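Local coordinates for alpha-1,6-mannanase (Bacteroides thetaiotaomicron, PDB 4V1S), which probably hydrolyses alpha-1,6-mannosidic linkages in mannans, as a glycoside hydrolase of family GH76 from a gut symbiont, at residues A[202-216]-A[266-280]. Sequence-based numbering, arbitrary orientation.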
loop_
_atom_site.group_PDB
_atom_site.type_symbol
_atom_site.label_atom_id
_atom_site.label_comp_id
_atom_site.label_asym_id
_atom_site.label_seq_id
_atom_site.Cartn_x
_atom_site.Cartn_y
_atom_site.Cartn_z
ATOM N N THR A 202 7.719 7.994 -8.760
ATOM C CA THR A 202 7.838 6.571 -8.759
ATOM C C THR A 202 6.612 5.914 -8.140
ATOM O O THR A 202 6.126 4.936 -8.683
ATOM C CB THR A 202 9.101 6.135 -8.005
ATOM O OG1 THR A 202 10.235 6.736 -8.631
ATOM C CG2 THR A 202 9.223 4.623 -8.020
ATOM N N ILE A 203 6.107 6.460 -7.045
ATOM C CA ILE A 203 4.990 5.796 -6.368
ATOM C C ILE A 203 3.780 5.737 -7.298
ATOM O O ILE A 203 3.068 4.732 -7.314
ATOM C CB ILE A 203 4.639 6.394 -4.993
ATOM C CG1 ILE A 203 3.587 5.523 -4.276
ATOM C CG2 ILE A 203 4.189 7.845 -5.097
ATOM C CD1 ILE A 203 4.042 4.097 -4.002
ATOM N N CYS A 204 3.553 6.798 -8.073
ATOM C CA CYS A 204 2.475 6.784 -9.044
ATOM C C CYS A 204 2.666 5.707 -10.118
ATOM O O CYS A 204 1.720 4.992 -10.408
ATOM C CB CYS A 204 2.314 8.156 -9.680
ATOM S SG CYS A 204 1.986 9.443 -8.478
ATOM N N SER A 205 3.880 5.581 -10.678
ATOM C CA SER A 205 4.180 4.456 -11.554
ATOM C C SER A 205 3.845 3.129 -10.891
ATOM O O SER A 205 3.160 2.285 -11.462
ATOM C CB SER A 205 5.658 4.414 -11.934
ATOM O OG SER A 205 6.007 5.452 -12.844
ATOM N N ALA A 206 4.369 2.960 -9.686
ATOM C CA ALA A 206 4.380 1.657 -9.032
ATOM C C ALA A 206 2.997 1.158 -8.625
ATOM O O ALA A 206 2.634 -0.007 -8.897
ATOM C CB ALA A 206 5.341 1.692 -7.842
ATOM N N VAL A 207 2.194 2.000 -7.994
ATOM C CA VAL A 207 0.856 1.556 -7.627
ATOM C C VAL A 207 -0.037 1.399 -8.874
ATOM O O VAL A 207 -0.954 0.572 -8.909
ATOM C CB VAL A 207 0.151 2.460 -6.592
ATOM C CG1 VAL A 207 0.920 2.455 -5.289
ATOM C CG2 VAL A 207 -0.105 3.878 -7.089
ATOM N N THR A 208 0.209 2.214 -9.906
ATOM C CA THR A 208 -0.554 2.066 -11.129
ATOM C C THR A 208 -0.178 0.742 -11.841
ATOM O O THR A 208 -1.058 0.022 -12.309
ATOM C CB THR A 208 -0.387 3.298 -12.023
ATOM O OG1 THR A 208 -0.831 4.451 -11.350
ATOM C CG2 THR A 208 -1.156 3.191 -13.306
ATOM N N MET A 209 1.117 0.415 -11.891
ATOM C CA MET A 209 1.540 -0.844 -12.426
ATOM C C MET A 209 0.931 -2.035 -11.699
ATOM O O MET A 209 0.426 -2.963 -12.333
ATOM C CB MET A 209 3.067 -0.981 -12.400
ATOM C CG MET A 209 3.777 -0.102 -13.438
ATOM S SD MET A 209 5.545 0.145 -13.129
ATOM C CE MET A 209 6.064 -1.538 -12.819
ATOM N N LEU A 210 0.956 -2.009 -10.374
ATOM C CA LEU A 210 0.433 -3.126 -9.619
ATOM C C LEU A 210 -1.078 -3.252 -9.848
ATOM O O LEU A 210 -1.587 -4.351 -10.037
ATOM C CB LEU A 210 0.779 -3.006 -8.132
ATOM C CG LEU A 210 0.331 -4.212 -7.306
ATOM C CD1 LEU A 210 0.956 -5.514 -7.805
ATOM C CD2 LEU A 210 0.688 -4.019 -5.849
ATOM N N SER A 211 -1.781 -2.126 -9.847
ATOM C CA SER A 211 -3.220 -2.111 -10.109
ATOM C C SER A 211 -3.527 -2.683 -11.492
ATOM O O SER A 211 -4.449 -3.500 -11.660
ATOM C CB SER A 211 -3.776 -0.691 -10.015
ATOM O OG SER A 211 -3.679 -0.148 -8.710
ATOM N N CYS A 212 -2.762 -2.232 -12.489
ATOM C CA CYS A 212 -2.891 -2.747 -13.854
ATOM C C CYS A 212 -2.714 -4.263 -13.894
ATOM O O CYS A 212 -3.494 -4.965 -14.531
ATOM C CB CYS A 212 -1.872 -2.093 -14.799
ATOM S SG CYS A 212 -2.292 -0.443 -15.375
ATOM N N MET A 213 -1.686 -4.766 -13.216
ATOM C CA MET A 213 -1.442 -6.205 -13.220
ATOM C C MET A 213 -2.558 -6.987 -12.517
ATOM O O MET A 213 -2.960 -8.069 -12.990
ATOM C CB MET A 213 -0.067 -6.535 -12.649
ATOM C CG MET A 213 1.075 -6.040 -13.523
ATOM S SD MET A 213 0.946 -6.500 -15.279
ATOM C CE MET A 213 0.752 -8.273 -15.167
ATOM N N LYS A 214 -3.088 -6.435 -11.430
ATOM C CA LYS A 214 -4.193 -7.077 -10.736
ATOM C C LYS A 214 -5.439 -7.093 -11.602
ATOM O O LYS A 214 -6.116 -8.128 -11.706
ATOM C CB LYS A 214 -4.441 -6.435 -9.361
ATOM C CG LYS A 214 -3.359 -6.751 -8.331
ATOM C CD LYS A 214 -3.581 -6.100 -6.984
ATOM C CE LYS A 214 -2.691 -6.767 -5.941
ATOM N NZ LYS A 214 -3.244 -8.079 -5.529
ATOM N N LEU A 215 -5.723 -5.974 -12.266
ATOM C CA LEU A 215 -6.866 -5.929 -13.176
ATOM C C LEU A 215 -6.668 -6.758 -14.461
ATOM O O LEU A 215 -7.641 -7.308 -15.009
ATOM C CB LEU A 215 -7.268 -4.490 -13.482
ATOM C CG LEU A 215 -8.289 -3.954 -12.467
ATOM C CD1 LEU A 215 -8.365 -2.444 -12.499
ATOM C CD2 LEU A 215 -9.678 -4.548 -12.716
ATOM N N TYR A 216 -5.426 -6.867 -14.926
ATOM C CA TYR A 216 -5.117 -7.769 -16.028
ATOM C C TYR A 216 -5.485 -9.199 -15.663
ATOM O O TYR A 216 -6.112 -9.917 -16.448
ATOM C CB TYR A 216 -3.632 -7.694 -16.427
ATOM C CG TYR A 216 -3.273 -8.709 -17.468
ATOM C CD1 TYR A 216 -3.818 -8.633 -18.742
ATOM C CD2 TYR A 216 -2.427 -9.767 -17.170
ATOM C CE1 TYR A 216 -3.514 -9.581 -19.703
ATOM C CE2 TYR A 216 -2.115 -10.724 -18.117
ATOM C CZ TYR A 216 -2.651 -10.617 -19.385
ATOM O OH TYR A 216 -2.360 -11.557 -20.345
ATOM N N ASN A 266 8.805 2.738 -2.610
ATOM C CA ASN A 266 9.034 2.878 -4.058
ATOM C C ASN A 266 9.728 1.627 -4.612
ATOM O O ASN A 266 9.372 1.138 -5.674
ATOM C CB ASN A 266 9.804 4.150 -4.362
ATOM C CG ASN A 266 8.903 5.346 -4.389
ATOM O OD1 ASN A 266 7.714 5.227 -4.736
ATOM N ND2 ASN A 266 9.421 6.482 -3.995
ATOM N N ALA A 267 10.662 1.067 -3.846
ATOM C CA ALA A 267 11.192 -0.281 -4.162
ATOM C C ALA A 267 10.106 -1.364 -4.039
ATOM O O ALA A 267 9.913 -2.166 -4.957
ATOM C CB ALA A 267 12.392 -0.615 -3.293
ATOM N N GLY A 268 9.384 -1.362 -2.919
ATOM C CA GLY A 268 8.460 -2.449 -2.628
ATOM C C GLY A 268 7.321 -2.562 -3.627
ATOM O O GLY A 268 7.018 -3.635 -4.101
ATOM N N PHE A 269 6.667 -1.455 -3.951
ATOM C CA PHE A 269 5.586 -1.535 -4.904
ATOM C C PHE A 269 6.090 -1.891 -6.321
ATOM O O PHE A 269 5.367 -2.543 -7.051
ATOM C CB PHE A 269 4.749 -0.264 -4.965
ATOM C CG PHE A 269 3.704 -0.155 -3.866
ATOM C CD1 PHE A 269 2.541 -0.919 -3.929
ATOM C CD2 PHE A 269 3.822 0.786 -2.854
ATOM C CE1 PHE A 269 1.564 -0.799 -2.973
ATOM C CE2 PHE A 269 2.829 0.919 -1.903
ATOM C CZ PHE A 269 1.708 0.130 -1.977
ATOM N N MET A 270 7.323 -1.518 -6.673
ATOM C CA MET A 270 7.918 -1.988 -7.924
ATOM C C MET A 270 8.187 -3.494 -7.904
ATOM O O MET A 270 7.853 -4.181 -8.855
ATOM C CB MET A 270 9.177 -1.208 -8.322
ATOM C CG MET A 270 8.939 0.272 -8.677
ATOM S SD MET A 270 7.851 0.576 -10.090
ATOM C CE MET A 270 8.976 0.106 -11.393
ATOM N N ILE A 271 8.700 -3.999 -6.790
ATOM C CA ILE A 271 8.929 -5.429 -6.626
ATOM C C ILE A 271 7.598 -6.190 -6.824
ATOM O O ILE A 271 7.531 -7.166 -7.582
ATOM C CB ILE A 271 9.574 -5.741 -5.261
ATOM C CG1 ILE A 271 11.002 -5.223 -5.207
ATOM C CG2 ILE A 271 9.553 -7.244 -4.982
ATOM C CD1 ILE A 271 11.476 -5.020 -3.764
ATOM N N ARG A 272 6.542 -5.773 -6.120
ATOM C CA ARG A 272 5.279 -6.483 -6.229
ATOM C C ARG A 272 4.788 -6.478 -7.688
ATOM O O ARG A 272 4.271 -7.483 -8.204
ATOM C CB ARG A 272 4.237 -5.864 -5.306
ATOM C CG ARG A 272 4.607 -5.911 -3.843
ATOM C CD ARG A 272 3.397 -5.668 -2.957
ATOM N NE ARG A 272 2.570 -6.864 -3.011
ATOM C CZ ARG A 272 1.282 -6.949 -2.727
ATOM N NH1 ARG A 272 0.585 -5.889 -2.329
ATOM N NH2 ARG A 272 0.687 -8.139 -2.836
ATOM N N SER A 273 4.945 -5.335 -8.352
ATOM C CA SER A 273 4.551 -5.204 -9.759
ATOM C C SER A 273 5.348 -6.147 -10.640
ATOM O O SER A 273 4.774 -6.870 -11.464
ATOM C CB SER A 273 4.715 -3.758 -10.225
ATOM O OG SER A 273 3.837 -2.885 -9.532
ATOM N N TRP A 274 6.667 -6.130 -10.475
ATOM C CA TRP A 274 7.524 -6.968 -11.286
ATOM C C TRP A 274 7.228 -8.445 -11.120
ATOM O O TRP A 274 7.297 -9.210 -12.102
ATOM C CB TRP A 274 8.992 -6.693 -11.002
ATOM C CG TRP A 274 9.495 -5.352 -11.457
ATOM C CD1 TRP A 274 9.162 -4.677 -12.596
ATOM C CD2 TRP A 274 10.470 -4.535 -10.774
ATOM N NE1 TRP A 274 9.864 -3.499 -12.661
ATOM C CE2 TRP A 274 10.672 -3.383 -11.560
ATOM C CE3 TRP A 274 11.178 -4.663 -9.574
ATOM C CZ2 TRP A 274 11.572 -2.369 -11.196
ATOM C CZ3 TRP A 274 12.047 -3.661 -9.206
ATOM C CH2 TRP A 274 12.243 -2.520 -10.011
ATOM N N LEU A 275 6.880 -8.874 -9.907
ATOM C CA LEU A 275 6.539 -10.286 -9.698
ATOM C C LEU A 275 5.294 -10.650 -10.480
ATOM O O LEU A 275 5.220 -11.749 -11.037
ATOM C CB LEU A 275 6.413 -10.617 -8.199
ATOM C CG LEU A 275 7.743 -10.534 -7.422
ATOM C CD1 LEU A 275 7.465 -10.726 -5.955
ATOM C CD2 LEU A 275 8.766 -11.558 -7.911
ATOM N N LYS A 276 4.301 -9.764 -10.536
ATOM C CA LYS A 276 3.107 -10.044 -11.349
ATOM C C LYS A 276 3.426 -10.021 -12.837
ATOM O O LYS A 276 2.883 -10.821 -13.601
ATOM C CB LYS A 276 1.952 -9.097 -11.039
ATOM C CG LYS A 276 1.463 -9.244 -9.609
ATOM C CD LYS A 276 0.064 -8.703 -9.396
ATOM C CE LYS A 276 -0.996 -9.720 -9.816
ATOM N NZ LYS A 276 -1.021 -10.879 -8.871
ATOM N N MET A 277 4.318 -9.116 -13.246
ATOM C CA MET A 277 4.704 -9.041 -14.658
ATOM C C MET A 277 5.450 -10.293 -15.065
ATOM O O MET A 277 5.260 -10.789 -16.173
ATOM C CB MET A 277 5.523 -7.793 -14.938
ATOM C CG MET A 277 4.708 -6.522 -14.700
ATOM S SD MET A 277 5.608 -4.991 -14.790
ATOM C CE MET A 277 5.659 -4.798 -16.585
ATOM N N TYR A 278 6.252 -10.830 -14.152
ATOM C CA TYR A 278 6.903 -12.107 -14.378
ATOM C C TYR A 278 5.900 -13.229 -14.603
ATOM O O TYR A 278 6.022 -13.997 -15.563
ATOM C CB TYR A 278 7.804 -12.455 -13.197
ATOM C CG TYR A 278 8.386 -13.843 -13.283
ATOM C CD1 TYR A 278 9.168 -14.224 -14.369
ATOM C CD2 TYR A 278 8.163 -14.770 -12.270
ATOM C CE1 TYR A 278 9.702 -15.498 -14.450
ATOM C CE2 TYR A 278 8.707 -16.034 -12.338
ATOM C CZ TYR A 278 9.467 -16.395 -13.434
ATOM O OH TYR A 278 10.011 -17.653 -13.490
ATOM N N GLN A 279 4.902 -13.327 -13.735
ATOM C CA GLN A 279 3.873 -14.370 -13.899
ATOM C C GLN A 279 3.108 -14.220 -15.221
ATOM O O GLN A 279 2.796 -15.224 -15.878
ATOM C CB GLN A 279 2.897 -14.352 -12.718
ATOM C CG GLN A 279 3.542 -14.731 -11.389
ATOM C CD GLN A 279 4.231 -16.107 -11.376
ATOM O OE1 GLN A 279 5.193 -16.336 -10.622
ATOM N NE2 GLN A 279 3.744 -17.031 -12.194
ATOM N N ALA A 280 2.837 -12.984 -15.626
ATOM C CA ALA A 280 2.066 -12.721 -16.842
ATOM C C ALA A 280 2.842 -12.990 -18.138
ATOM O O ALA A 280 2.269 -13.473 -19.124
ATOM C CB ALA A 280 1.546 -11.293 -16.838
HETATM O O HOH W 1 7.482 8.556 -5.467
HETATM O O HOH W 2 -3.677 -10.184 -7.426
HETATM O O HOH W 3 -0.335 -13.156 -20.032
#
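Ser273 OG, wedged against the backbone of Ala206 and Leu210, gives its hydrogen bond within its own helix, to Phe269 O at 2.9 Å. Phe269 O also receives Ser273 N, the two donors arriving from opposite faces of the carbonyl plane. In this (alpha/alpha)6 barrel of the GH76 family, the axes of segments 202-216 and 266-280 approach to 8.3 Å and run in roughly the same direction, 27° apart; a small side chain at the closest backbone approach is consistent with that spacing. The pair is a worked example of knobs-into-holes packing, with Phe269, Leu210, Met209 and Met213 as knobs. Phe269 inserts among Ile203, Ala206, Val207 and Leu210. Val207 CG1 stands almost exactly over the ring centre, 3.9 Å from the centroid, in a CH-pi contact, while Leu210 CD2 lies at the ring edge; Trp147 adds an edge-to-face partner from helix 142-159. With CG anti to the backbone N (chi1 -176°), Leu210 brings CD2 over one face of the Arg272 guanidinium and, in the Lys276 conformer described, CD1 against Lys276 CD. Arg272 itself is salt-bridged to Asp325. On another flank the packing turns to sulfur and methyl groups: Met270 SD presses on Ala206 CB at 3.5 Å, and Met209 CE meets Met270 CE. Met213, bent at chi2 and chi3, puts its CE 3.5 Å from Ala280 CB. Water molecules bridge polar atoms at both ends of the contact. One accepts from Lys214 NZ and Lys276 NZ; salt bridges to Asp154 and Glu217, respectively, probably offset the proximity of these two positive charges. At the far N-terminal end of the pair, another water accepts from Ile203 N at 3.0 Å and from Asn266 ND2 at 3.2 Å.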